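Local coordinates for protein sphingomyelinase-c (Listeria ivanovii, PDB 1ZWX) that belongs to the endonuclease/exonuclease/phosphatase family and has a DNase I-like fold of two packed beta sheets, at residues 46-51 with 107-112; 103-108 with 132-137; 117-122 with 148-153; 124-129 with 152-157; 245-250 with 289-294. All blocks are in the same frame, centred on the assembly; numbering follows the deposited sequence. Where two conformers were deposited one is given.

Interaction 1 of 5, residues 46-51 with 107-112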
# COMPACT_ATOMS: atom_id res chain seq x y z
N ASN A 46 15.45 1.19 -7.84
CA ASN A 46 15.36 2.50 -8.49
C ASN A 46 14.14 3.34 -8.12
O ASN A 46 13.65 4.14 -8.93
CB ASN A 46 15.46 2.36 -10.01
CG ASN A 46 16.65 1.53 -10.44
OD1 ASN A 46 17.77 1.68 -9.91
ND2 ASN A 46 16.41 0.60 -11.39
N ASN A 47 13.65 3.19 -6.88
CA ASN A 47 12.56 4.05 -6.40
C ASN A 47 13.12 5.06 -5.43
O ASN A 47 14.10 4.77 -4.75
CB ASN A 47 11.48 3.18 -5.68
CG ASN A 47 10.80 2.22 -6.64
OD1 ASN A 47 11.03 0.99 -6.62
ND2 ASN A 47 9.99 2.77 -7.52
N ASP A 48 12.47 6.20 -5.28
CA ASP A 48 12.77 7.08 -4.18
C ASP A 48 12.20 6.56 -2.88
O ASP A 48 12.81 6.66 -1.82
CB ASP A 48 12.26 8.50 -4.49
CG ASP A 48 13.02 9.12 -5.65
OD1 ASP A 48 14.21 9.42 -5.46
OD2 ASP A 48 12.46 9.23 -6.75
N VAL A 49 10.97 6.02 -2.97
CA VAL A 49 10.19 5.63 -1.80
C VAL A 49 9.39 4.37 -2.20
O VAL A 49 8.96 4.22 -3.37
CB VAL A 49 9.21 6.78 -1.34
CG1 VAL A 49 8.21 6.28 -0.29
CG2 VAL A 49 9.99 7.98 -0.75
N VAL A 50 9.23 3.45 -1.26
CA VAL A 50 8.40 2.25 -1.50
C VAL A 50 7.38 2.17 -0.39
O VAL A 50 7.71 2.32 0.79
CB VAL A 50 9.23 0.92 -1.51
CG1 VAL A 50 8.27 -0.32 -1.52
CG2 VAL A 50 10.13 0.84 -2.74
N ILE A 51 6.12 1.95 -0.78
CA ILE A 51 5.02 1.81 0.20
C ILE A 51 4.64 0.34 0.23
O ILE A 51 4.42 -0.24 -0.82
CB ILE A 51 3.77 2.63 -0.21
CG1 ILE A 51 4.10 4.13 -0.19
CG2 ILE A 51 2.55 2.26 0.72
CD1 ILE A 51 2.95 5.02 -0.80
N SER A 107 12.57 4.32 2.34
CA SER A 107 13.10 5.38 1.47
C SER A 107 14.64 5.27 1.32
O SER A 107 15.34 4.91 2.27
CB SER A 107 12.76 6.74 2.09
OG SER A 107 13.21 7.79 1.24
N GLN A 108 15.15 5.57 0.14
CA GLN A 108 16.59 5.81 0.04
C GLN A 108 17.03 7.14 0.64
O GLN A 108 18.25 7.36 0.79
CB GLN A 108 17.09 5.66 -1.39
CG GLN A 108 16.53 6.59 -2.37
CD GLN A 108 17.28 6.55 -3.68
OE1 GLN A 108 16.71 6.22 -4.72
NE2 GLN A 108 18.59 6.90 -3.64
N TRP A 109 16.06 8.00 1.00
CA TRP A 109 16.30 9.36 1.54
C TRP A 109 16.00 9.47 3.00
O TRP A 109 15.12 8.79 3.53
CB TRP A 109 15.50 10.42 0.74
CG TRP A 109 15.74 10.26 -0.70
CD1 TRP A 109 14.90 9.69 -1.61
CD2 TRP A 109 16.93 10.61 -1.41
NE1 TRP A 109 15.48 9.65 -2.84
CE2 TRP A 109 16.74 10.21 -2.75
CE3 TRP A 109 18.15 11.22 -1.05
CZ2 TRP A 109 17.69 10.42 -3.74
CZ3 TRP A 109 19.11 11.42 -2.03
CH2 TRP A 109 18.88 11.03 -3.36
N PRO A 110 16.73 10.33 3.70
CA PRO A 110 16.50 10.44 5.11
C PRO A 110 15.05 10.88 5.45
O PRO A 110 14.48 11.76 4.79
CB PRO A 110 17.50 11.50 5.56
CG PRO A 110 17.92 12.19 4.36
CD PRO A 110 17.84 11.22 3.25
N ILE A 111 14.52 10.24 6.48
CA ILE A 111 13.19 10.54 7.01
C ILE A 111 13.34 11.51 8.20
O ILE A 111 13.85 11.13 9.24
CB ILE A 111 12.46 9.23 7.45
CG1 ILE A 111 12.23 8.31 6.25
CG2 ILE A 111 11.15 9.54 8.22
CD1 ILE A 111 11.71 6.86 6.63
N VAL A 112 12.90 12.76 8.05
CA VAL A 112 13.01 13.74 9.17
C VAL A 112 11.81 13.76 10.10
O VAL A 112 11.85 14.32 11.22
CB VAL A 112 13.30 15.16 8.63
CG1 VAL A 112 14.65 15.16 7.88
CG2 VAL A 112 12.16 15.63 7.67
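N47 meets Q108 through its main chain, with the carbonyl oxygen lying beside the aliphatic part of the glutamine side chain (N47 O to Q108 CG 3.9 Å). D48 carries most of the contact. Its carbonyl oxygen accepts the backbone N-H of Q108, D48 O to Q108 N being 3.2 Å, and the hydroxyl of S107 also lies within reach of that oxygen. The D48 side chain is turned beside its own backbone N (chi1 -67°), where OD1 takes the indole N-H of W109 on its anti lone pair, with W109 NE1 2.9 Å from D48 OD1. Carboxylate and indole planes are nearly coplanar, 28° apart, with OD1 at the indole edge and slightly out of its plane. OD1 also forms a salt bridge with K140, and OD2 accepts the backbone N-H of K12. V49 then pairs with S107 as an antiparallel non-hydrogen-bonded pair, and its CG2 methyl lies 3.8 Å from S107 OG. That hydroxyl in turn accepts the N-H of W109, with S107 OG to W109 N 2.9 Å. This ST turn ends strand 104-107 and starts the chain toward the opposing sheet of the DNase I-like beta sandwich.

Interaction 2 of 5, residues 103-108 with 132-137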
# COMPACT_ATOMS: atom_id res chain seq x y z
N VAL A 103 1.12 -1.80 7.12
CA VAL A 103 1.69 -0.71 6.28
C VAL A 103 3.07 -0.28 6.75
O VAL A 103 3.25 0.01 7.90
CB VAL A 103 0.80 0.56 6.27
CG1 VAL A 103 1.48 1.67 5.42
CG2 VAL A 103 -0.61 0.23 5.72
N ALA A 104 4.04 -0.23 5.84
CA ALA A 104 5.32 0.40 6.16
C ALA A 104 5.75 1.27 4.99
O ALA A 104 5.33 1.05 3.88
CB ALA A 104 6.44 -0.68 6.48
N VAL A 105 6.63 2.24 5.24
CA VAL A 105 7.20 3.05 4.14
C VAL A 105 8.71 3.06 4.26
O VAL A 105 9.21 3.30 5.33
CB VAL A 105 6.70 4.51 4.18
CG1 VAL A 105 7.34 5.34 3.08
CG2 VAL A 105 5.15 4.56 3.98
N VAL A 106 9.41 2.80 3.17
CA VAL A 106 10.88 2.79 3.18
C VAL A 106 11.38 3.75 2.10
O VAL A 106 10.72 3.98 1.07
CB VAL A 106 11.45 1.34 3.00
CG1 VAL A 106 10.80 0.38 4.04
CG2 VAL A 106 11.29 0.81 1.61
N SER A 107 12.57 4.32 2.34
CA SER A 107 13.10 5.38 1.47
C SER A 107 14.64 5.27 1.32
O SER A 107 15.34 4.91 2.27
CB SER A 107 12.76 6.74 2.09
OG SER A 107 13.21 7.79 1.24
N GLN A 108 15.15 5.57 0.14
CA GLN A 108 16.59 5.81 0.04
C GLN A 108 17.03 7.14 0.64
O GLN A 108 18.25 7.36 0.79
CB GLN A 108 17.09 5.66 -1.39
CG GLN A 108 16.53 6.59 -2.37
CD GLN A 108 17.28 6.55 -3.68
OE1 GLN A 108 16.71 6.22 -4.72
NE2 GLN A 108 18.59 6.90 -3.64
N GLY A 132 -4.56 1.56 9.24
CA GLY A 132 -4.23 2.98 9.50
C GLY A 132 -3.41 3.54 8.36
O GLY A 132 -3.46 3.03 7.25
N PHE A 133 -2.64 4.59 8.65
CA PHE A 133 -1.70 5.08 7.67
C PHE A 133 -0.41 5.52 8.36
O PHE A 133 -0.42 5.81 9.56
CB PHE A 133 -2.30 6.22 6.81
CG PHE A 133 -2.80 7.40 7.59
CD1 PHE A 133 -4.14 7.44 8.02
CD2 PHE A 133 -1.98 8.52 7.82
CE1 PHE A 133 -4.63 8.56 8.74
CE2 PHE A 133 -2.47 9.63 8.51
CZ PHE A 133 -3.79 9.64 8.98
N ALA A 134 0.67 5.50 7.59
CA ALA A 134 1.99 6.01 8.02
C ALA A 134 2.26 7.30 7.25
O ALA A 134 1.98 7.40 6.05
CB ALA A 134 3.09 4.98 7.67
N TYR A 135 2.82 8.29 7.94
CA TYR A 135 3.19 9.54 7.30
C TYR A 135 4.71 9.65 7.43
O TYR A 135 5.23 9.42 8.50
CB TYR A 135 2.56 10.71 8.07
CG TYR A 135 3.19 12.05 7.74
CD1 TYR A 135 2.87 12.72 6.55
CD2 TYR A 135 4.15 12.62 8.60
CE1 TYR A 135 3.48 13.98 6.23
CE2 TYR A 135 4.77 13.84 8.29
CZ TYR A 135 4.41 14.52 7.12
OH TYR A 135 5.01 15.73 6.80
N VAL A 136 5.37 9.99 6.34
CA VAL A 136 6.77 10.40 6.41
C VAL A 136 7.00 11.75 5.73
O VAL A 136 6.37 12.05 4.71
CB VAL A 136 7.76 9.32 5.85
CG1 VAL A 136 7.62 8.00 6.57
CG2 VAL A 136 7.64 9.12 4.34
N LYS A 137 7.94 12.53 6.27
CA LYS A 137 8.56 13.63 5.53
C LYS A 137 10.03 13.23 5.22
O LYS A 137 10.75 12.91 6.12
CB LYS A 137 8.52 14.92 6.34
CG LYS A 137 9.15 16.14 5.53
CD LYS A 137 9.30 17.39 6.43
CE LYS A 137 9.78 18.65 5.62
NZ LYS A 137 9.92 19.79 6.62
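V103 and V105 pack on A134 and V136 across the interior of the two-layer beta sandwich of the DNase I-like fold. Strand 104-107 belongs to one sheet and strand 132-140 to the other, and their touching parts run almost parallel, 5° apart. No hydrogen bond joins the segments, as expected for strands of different layers facing each other through side chains. The apolar contacts follow the alternation of the strands. V103, V105, A134 and V136 point into the gap, whereas A104 and V106 point back from it on one side and F133 and Y135 on the other, where both aromatic rings meet F178 of helix 161-182 edge-to-face. The small A134 sits between the two valines, with its CB 4.3 Å from V103 CG1 and 4.2 Å from V105 CG2. I79 also touches V103 and A134, and T76 touches V136. The one contact with a polar atom is loose, V103 CG2 lying 4.3 Å from the carbonyl oxygen G132 O. Toward the other end, V136 CG1 lies anti to the carbonyl carbon (chi1 -58°), so that V136 CG2 falls between that carbon and the backbone N and meets V105 CG1 obliquely at 4.0 Å.

Interaction 3 of 5, residues 117-122 with 148-153. Unlike the reference sequence in segment 148-153: Q153 (reference Pro).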
# COMPACT_ATOMS: atom_id res chain seq x y z
N HIS A 117 -1.05 6.66 12.24
CA HIS A 117 -2.40 6.98 12.62
C HIS A 117 -3.26 5.77 12.36
O HIS A 117 -3.39 5.33 11.22
CB HIS A 117 -2.95 8.17 11.81
CG HIS A 117 -4.34 8.56 12.21
ND1 HIS A 117 -4.62 9.71 12.92
CD2 HIS A 117 -5.52 7.92 12.04
CE1 HIS A 117 -5.92 9.78 13.14
NE2 HIS A 117 -6.49 8.70 12.64
N ILE A 118 -3.81 5.23 13.43
CA ILE A 118 -4.60 4.01 13.36
C ILE A 118 -6.07 4.41 13.19
O ILE A 118 -6.59 5.21 13.97
CB ILE A 118 -4.42 3.17 14.66
CG1 ILE A 118 -2.91 2.88 14.92
CG2 ILE A 118 -5.22 1.88 14.60
CD1 ILE A 118 -2.17 2.34 13.68
N PHE A 119 -6.73 3.83 12.19
CA PHE A 119 -8.13 4.19 11.89
C PHE A 119 -9.05 3.91 13.07
O PHE A 119 -8.86 2.94 13.80
CB PHE A 119 -8.62 3.44 10.68
CG PHE A 119 -7.97 3.84 9.39
CD1 PHE A 119 -7.73 5.20 9.07
CD2 PHE A 119 -7.59 2.88 8.49
CE1 PHE A 119 -7.12 5.54 7.87
CE2 PHE A 119 -7.00 3.22 7.30
CZ PHE A 119 -6.78 4.57 6.99
N GLN A 120 -10.07 4.75 13.22
CA GLN A 120 -10.96 4.68 14.36
C GLN A 120 -12.22 3.91 14.03
O GLN A 120 -13.03 3.65 14.93
CB GLN A 120 -11.33 6.10 14.82
CG GLN A 120 -10.16 6.87 15.50
CD GLN A 120 -10.00 6.55 16.98
OE1 GLN A 120 -10.53 5.55 17.49
NE2 GLN A 120 -9.27 7.41 17.70
N ARG A 121 -12.42 3.59 12.76
CA ARG A 121 -13.58 2.78 12.39
C ARG A 121 -13.07 1.56 11.65
O ARG A 121 -12.03 1.63 10.98
CB ARG A 121 -14.61 3.56 11.53
CG ARG A 121 -15.27 4.75 12.29
CD ARG A 121 -16.18 4.24 13.44
N GLY A 122 -13.77 0.44 11.80
CA GLY A 122 -13.39 -0.75 11.03
C GLY A 122 -14.55 -1.71 11.05
O GLY A 122 -15.42 -1.60 11.92
N ILE A 148 2.12 9.65 2.35
CA ILE A 148 1.19 8.92 3.21
C ILE A 148 0.94 7.58 2.53
O ILE A 148 0.53 7.53 1.35
CB ILE A 148 -0.11 9.73 3.45
CG1 ILE A 148 0.24 10.92 4.36
CG2 ILE A 148 -1.25 8.82 4.02
CD1 ILE A 148 -0.88 11.92 4.58
N GLY A 149 1.24 6.50 3.26
CA GLY A 149 1.04 5.12 2.79
C GLY A 149 -0.11 4.54 3.62
O GLY A 149 -0.18 4.76 4.83
N THR A 150 -1.01 3.83 2.98
CA THR A 150 -2.25 3.39 3.69
C THR A 150 -2.80 2.13 3.07
O THR A 150 -2.43 1.75 1.95
CB THR A 150 -3.37 4.53 3.72
OG1 THR A 150 -4.37 4.19 4.71
CG2 THR A 150 -4.04 4.71 2.38
N HIS A 151 -3.71 1.50 3.80
CA HIS A 151 -4.42 0.32 3.32
C HIS A 151 -5.75 0.39 4.07
O HIS A 151 -5.81 0.23 5.28
CB HIS A 151 -3.65 -0.98 3.65
CG HIS A 151 -4.39 -2.24 3.27
ND1 HIS A 151 -4.06 -3.48 3.78
CD2 HIS A 151 -5.44 -2.44 2.44
CE1 HIS A 151 -4.86 -4.40 3.25
NE2 HIS A 151 -5.71 -3.80 2.43
N THR A 152 -6.82 0.68 3.31
CA THR A 152 -8.14 0.95 3.91
C THR A 152 -9.01 -0.33 3.97
O THR A 152 -8.66 -1.38 3.45
CB THR A 152 -8.90 2.05 3.11
OG1 THR A 152 -8.98 1.64 1.75
CG2 THR A 152 -8.16 3.41 3.18
N GLN A 153 -10.14 -0.20 4.66
CA GLN A 153 -11.17 -1.24 4.79
C GLN A 153 -11.51 -1.95 3.48
O GLN A 153 -11.81 -1.30 2.48
CB GLN A 153 -12.44 -0.56 5.35
CG GLN A 153 -13.65 -1.53 5.46
CD GLN A 153 -13.51 -2.52 6.62
OE1 GLN A 153 -13.13 -2.15 7.73
NE2 GLN A 153 -13.84 -3.78 6.36
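F119 sends its ring from just beyond the end of strand 111-118 toward T150, H151 and T152. From CB, which points at the other segment, the torsion places CG beside the backbone N (chi1 -68°) and carries the ring across the gap. Along one rim, CD2 passes the backbone of G132, and the next atom, CE2, reaches the carbonyl of H151, with F119 CE2 to H151 O 3.8 Å and the oxygen in the ring plane. At the tip, F119 CZ lies 3.3 Å from T150 OG1, again near the plane, while the methyl T152 CG2 approaches CZ obliquely at 4.2 Å. The ring thus turns its C-H edge, which carries a slight positive charge, to two oxygens. The side chains of F119 and T150 cross at about a right angle. T150 OG1 itself is hydrogen-bonded to the carbonyl oxygen of G132. Farther along, Q153 bends at its second torsion (chi2 74°), which brings its amide oxygen alongside the backbone of G122, with Q153 OE1 to G122 CA 3.6 Å; the stronger partner of that oxygen is the N-H of G123. Strand 132-140 lies between strands 111-118 and 143-151 in their sheet, and F119 fills the corner where the two outer strands of the three end, against Q171 and E174 of helix 161-182.

Interaction 4 of 5, residues 124-129 with 152-157. Unlike the reference sequence in segment 152-157: Q153 (reference Pro).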
# COMPACT_ATOMS: atom_id res chain seq x y z
N GLY A 124 -16.03 -5.98 10.02
CA GLY A 124 -15.80 -7.35 9.60
C GLY A 124 -14.44 -7.82 10.08
O GLY A 124 -13.97 -7.39 11.11
N ALA A 125 -13.81 -8.69 9.30
CA ALA A 125 -12.51 -9.25 9.67
C ALA A 125 -11.45 -8.19 9.82
O ALA A 125 -10.42 -8.42 10.49
CB ALA A 125 -12.07 -10.27 8.61
N ASP A 126 -11.68 -7.02 9.22
CA ASP A 126 -10.69 -5.90 9.34
C ASP A 126 -10.55 -5.36 10.74
O ASP A 126 -9.51 -4.79 11.10
CB ASP A 126 -11.01 -4.77 8.33
CG ASP A 126 -10.31 -5.01 7.01
OD1 ASP A 126 -9.55 -6.00 6.96
OD2 ASP A 126 -10.49 -4.25 6.03
N ARG A 127 -11.57 -5.60 11.57
CA ARG A 127 -11.49 -5.24 12.99
C ARG A 127 -10.40 -6.02 13.73
O ARG A 127 -10.02 -5.64 14.84
CB ARG A 127 -12.84 -5.44 13.72
CG ARG A 127 -13.99 -4.57 13.17
CD ARG A 127 -15.29 -4.86 13.95
NE ARG A 127 -16.11 -3.66 13.96
CZ ARG A 127 -16.53 -3.05 15.05
NH1 ARG A 127 -16.30 -3.55 16.25
NH2 ARG A 127 -17.26 -1.95 14.93
N LEU A 128 -9.89 -7.10 13.13
CA LEU A 128 -8.81 -7.87 13.78
C LEU A 128 -7.40 -7.27 13.55
O LEU A 128 -6.41 -7.73 14.15
CB LEU A 128 -8.85 -9.34 13.32
CG LEU A 128 -10.12 -10.09 13.78
CD1 LEU A 128 -10.17 -11.46 13.13
CD2 LEU A 128 -10.19 -10.19 15.31
N SER A 129 -7.32 -6.22 12.72
CA SER A 129 -6.02 -5.58 12.44
C SER A 129 -6.06 -4.07 12.70
O SER A 129 -7.07 -3.41 12.46
CB SER A 129 -5.55 -5.83 11.00
OG SER A 129 -5.69 -7.16 10.56
N THR A 152 -6.82 0.68 3.31
CA THR A 152 -8.14 0.95 3.91
C THR A 152 -9.01 -0.33 3.97
O THR A 152 -8.66 -1.38 3.45
CB THR A 152 -8.90 2.05 3.11
OG1 THR A 152 -8.98 1.64 1.75
CG2 THR A 152 -8.16 3.41 3.18
N GLN A 153 -10.14 -0.20 4.66
CA GLN A 153 -11.17 -1.24 4.79
C GLN A 153 -11.51 -1.95 3.48
O GLN A 153 -11.81 -1.30 2.48
CB GLN A 153 -12.44 -0.56 5.35
CG GLN A 153 -13.65 -1.53 5.46
CD GLN A 153 -13.51 -2.52 6.62
OE1 GLN A 153 -13.13 -2.15 7.73
NE2 GLN A 153 -13.84 -3.78 6.36
N ALA A 154 -11.54 -3.30 3.52
CA ALA A 154 -11.93 -4.10 2.37
C ALA A 154 -13.45 -4.35 2.38
O ALA A 154 -14.09 -4.25 3.43
CB ALA A 154 -11.20 -5.45 2.39
N ASP A 155 -14.00 -4.69 1.21
CA ASP A 155 -15.31 -5.38 1.16
C ASP A 155 -15.14 -6.73 1.90
O ASP A 155 -14.08 -7.38 1.75
CB ASP A 155 -15.78 -5.55 -0.30
CG ASP A 155 -16.30 -4.24 -0.91
OD1 ASP A 155 -16.34 -3.20 -0.21
OD2 ASP A 155 -16.72 -4.24 -2.08
N ASP A 156 -16.15 -7.11 2.71
CA ASP A 156 -16.15 -8.33 3.58
C ASP A 156 -17.48 -8.99 3.27
O ASP A 156 -18.50 -8.30 3.21
CB ASP A 156 -16.13 -7.92 5.06
CG ASP A 156 -15.87 -9.12 6.06
OD1 ASP A 156 -16.74 -10.01 6.28
OD2 ASP A 156 -14.78 -9.13 6.69
N SER A 157 -17.49 -10.31 3.10
CA SER A 157 -18.77 -11.03 2.94
C SER A 157 -19.82 -10.63 3.98
O SER A 157 -21.00 -10.48 3.65
CB SER A 157 -18.51 -12.54 3.02
OG SER A 157 -17.80 -12.91 1.86
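D126 and Q153 lay their side chains obliquely across each other, with carboxylate and amide planes 58° apart. They meet by packing, D126 CB lying 3.4 Å from Q153 OE1. The amide is turned to its own chain, where NE2 donates to A154 O in the carbonyl plane and on a lone pair. The D126 carboxylate slides past it to the backbone: A154 N donates to D126 OD2 over 2.9 Å, nearly in line with the C-O bond, and the same oxygen forms a salt bridge with K131. D156 reaches back the other way. With CG anti to its backbone N (chi1 -170°), it brings OD2 to the amide at the start of the 3-10 segment 125-128, A125 N to D156 OD2 being 2.8 Å. This donor comes from above the carboxylate plane, 37° out of it. The loop between strands 111-118 and 132-140 thus meets the one leading from strand 143-151 to helix 161-182, each offering one carboxylate to a backbone N-H of the other. Both acids are probably charged, D126 OD1 and D156 OD2 being 6.1 Å apart, and K131, bonded to D126, would offset part of any repulsion.

Interaction 5 of 5, residues 245-250 with 289-294; sequences EYLDYI and SDHYPV. With PO4 (phosphate ion), chain B.
A histidine-carboxylate pair, H291 with D248, lies beside a bound phosphate ion, which probably comes from the crystallisation liquor but may mark a pocket. On one side H291 ND1 donates to D248 OD1 over 2.8 Å, with the oxygen in the ring plane and using its syn lone pair. Carboxylate and ring stand almost perpendicular, their planes 84° apart. On the other side H291 NE2 donates to O2 of the phosphate at 2.7 Å, also in plane, so in this crystal the ring is held at two edges, the D248 bond being the protein's own contribution. T226 gives D248 OD1 a second hydrogen bond, as a second-shell partner of the histidine. Water 1 lies between the segments, 2.8 Å from Y292 O and, more weakly, 3.1 Å from D248 OD2. Before the histidine, S289 OG accepts from H291 N at 3.0 Å in an ST turn. Beyond it V294, in one of its two conformers, packs CG2 on D248 CB (4.0 Å), and its CG1 lies 4.4 Å from I250 CD1. L247 touches the imidazole obliquely. D248 starts strand 248-252, outermost in one sheet, and V294 begins strand 294-298 of the other, between strands 12-20 and 262-266.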
# COMPACT_ATOMS: atom_id res chain seq x y z
N GLU A 245 -10.36 -6.27 -10.23
CA GLU A 245 -10.58 -4.93 -9.70
C GLU A 245 -9.31 -4.09 -9.81
O GLU A 245 -8.22 -4.64 -9.96
CB GLU A 245 -11.07 -4.97 -8.23
CG GLU A 245 -12.49 -5.59 -8.05
CD GLU A 245 -12.97 -5.58 -6.59
OE1 GLU A 245 -13.05 -4.48 -5.98
OE2 GLU A 245 -13.29 -6.67 -6.06
N TYR A 246 -9.48 -2.77 -9.75
CA TYR A 246 -8.36 -1.81 -9.77
C TYR A 246 -8.43 -1.04 -8.45
O TYR A 246 -9.33 -0.23 -8.25
CB TYR A 246 -8.48 -0.87 -10.99
CG TYR A 246 -7.19 -0.12 -11.28
CD1 TYR A 246 -6.46 -0.39 -12.43
CD2 TYR A 246 -6.70 0.83 -10.39
CE1 TYR A 246 -5.27 0.27 -12.70
CE2 TYR A 246 -5.51 1.48 -10.62
CZ TYR A 246 -4.81 1.21 -11.80
OH TYR A 246 -3.63 1.87 -12.08
N LEU A 247 -7.52 -1.34 -7.52
CA LEU A 247 -7.68 -0.97 -6.12
C LEU A 247 -6.49 -0.22 -5.51
O LEU A 247 -6.57 0.31 -4.39
CB LEU A 247 -7.88 -2.25 -5.28
CG LEU A 247 -9.12 -3.10 -5.59
CD1 LEU A 247 -9.11 -4.37 -4.71
CD2 LEU A 247 -10.40 -2.28 -5.35
N ASP A 248 -5.36 -0.25 -6.23
CA ASP A 248 -4.08 0.28 -5.71
C ASP A 248 -3.67 1.53 -6.53
O ASP A 248 -3.66 1.52 -7.76
CB ASP A 248 -2.97 -0.78 -5.81
CG ASP A 248 -3.29 -2.06 -5.04
OD1 ASP A 248 -3.97 -2.95 -5.59
OD2 ASP A 248 -2.80 -2.18 -3.90
N TYR A 249 -3.34 2.58 -5.80
CA TYR A 249 -3.12 3.90 -6.39
C TYR A 249 -2.00 4.64 -5.68
O TYR A 249 -1.78 4.47 -4.47
CB TYR A 249 -4.35 4.76 -6.19
CG TYR A 249 -5.66 4.19 -6.75
CD1 TYR A 249 -6.54 3.49 -5.92
CD2 TYR A 249 -6.01 4.40 -8.09
CE1 TYR A 249 -7.76 2.97 -6.43
CE2 TYR A 249 -7.23 3.89 -8.62
CZ TYR A 249 -8.08 3.19 -7.77
OH TYR A 249 -9.27 2.73 -8.29
N ILE A 250 -1.37 5.56 -6.42
CA ILE A 250 -0.55 6.58 -5.78
C ILE A 250 -0.96 7.93 -6.35
O ILE A 250 -0.76 8.19 -7.52
CB ILE A 250 0.99 6.36 -5.97
CG1 ILE A 250 1.41 4.90 -5.62
CG2 ILE A 250 1.72 7.34 -5.05
CD1 ILE A 250 2.73 4.47 -6.26
N SER A 289 2.67 -11.64 -5.18
CA SER A 289 1.57 -11.31 -4.29
C SER A 289 0.27 -11.50 -5.06
O SER A 289 0.30 -11.73 -6.28
CB SER A 289 1.71 -9.85 -3.80
OG SER A 289 0.46 -9.33 -3.37
N ASP A 290 -0.87 -11.41 -4.38
CA ASP A 290 -2.14 -11.46 -5.09
C ASP A 290 -2.54 -10.11 -5.69
O ASP A 290 -3.52 -10.04 -6.46
CB ASP A 290 -3.27 -12.07 -4.22
CG ASP A 290 -3.64 -11.22 -2.99
OD1 ASP A 290 -2.91 -10.28 -2.60
OD2 ASP A 290 -4.70 -11.54 -2.38
N HIS A 291 -1.80 -9.04 -5.33
CA HIS A 291 -1.96 -7.72 -5.98
C HIS A 291 -0.74 -7.49 -6.85
O HIS A 291 0.36 -7.92 -6.50
CB HIS A 291 -2.03 -6.57 -4.97
CG HIS A 291 -3.30 -6.48 -4.20
ND1 HIS A 291 -4.21 -5.46 -4.37
CD2 HIS A 291 -3.82 -7.29 -3.23
CE1 HIS A 291 -5.24 -5.64 -3.55
NE2 HIS A 291 -5.02 -6.74 -2.85
N TYR A 292 -0.93 -6.74 -7.94
CA TYR A 292 0.21 -6.25 -8.70
C TYR A 292 0.72 -4.94 -8.11
O TYR A 292 -0.07 -4.18 -7.56
CB TYR A 292 -0.13 -6.07 -10.19
CG TYR A 292 -0.52 -7.34 -10.86
CD1 TYR A 292 -1.76 -7.45 -11.54
CD2 TYR A 292 0.32 -8.44 -10.82
CE1 TYR A 292 -2.12 -8.66 -12.17
CE2 TYR A 292 -0.05 -9.65 -11.44
CZ TYR A 292 -1.25 -9.76 -12.10
OH TYR A 292 -1.55 -10.97 -12.70
N PRO A 293 2.05 -4.71 -8.19
CA PRO A 293 2.63 -3.45 -7.73
C PRO A 293 2.23 -2.30 -8.66
O PRO A 293 1.88 -2.54 -9.83
CB PRO A 293 4.14 -3.67 -7.83
CG PRO A 293 4.35 -5.05 -8.37
CD PRO A 293 3.05 -5.63 -8.77
N VAL A 294 2.22 -1.08 -8.14
CA VAL A 294 1.91 0.09 -8.95
C VAL A 294 3.10 1.05 -8.80
O VAL A 294 3.62 1.23 -7.72
CB VAL A 294 0.54 0.77 -8.56
CG1 VAL A 294 0.42 2.16 -9.15
CG2 VAL A 294 -0.65 -0.11 -9.00
P PO4 B . -7.26 -8.46 0.05
O1 PO4 B . -7.90 -9.77 -0.38
O2 PO4 B . -6.05 -8.18 -0.80
O3 PO4 B . -8.22 -7.31 -0.18
O4 PO4 B . -6.87 -8.58 1.51
O HOH W 1 -0.22 -3.49 -4.90

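The contacts lie in, or in loops leading from, one two-sheet sandwich. Interactions 1 and 2 share S107 and Q108 and touch, their centres about 9 Å apart: one joins neighbouring strands 49-55 and 104-107, the other faces strand 104-107 with 132-140 of the second sheet. Interaction 3, about 13 Å from interaction 2 centre to centre, crosses it along the chain, using strands 111-118 and 143-151 on either side of 132-140. Interaction 4 continues from it through T152 and Q153. Interaction 5 comes last in sequence, its centre about 17 Å from those of interactions 2, 3 and 4. The phosphate at H291 also lies near H151 and A154, which suggests that parts of interactions 3 to 5 border a common pocket.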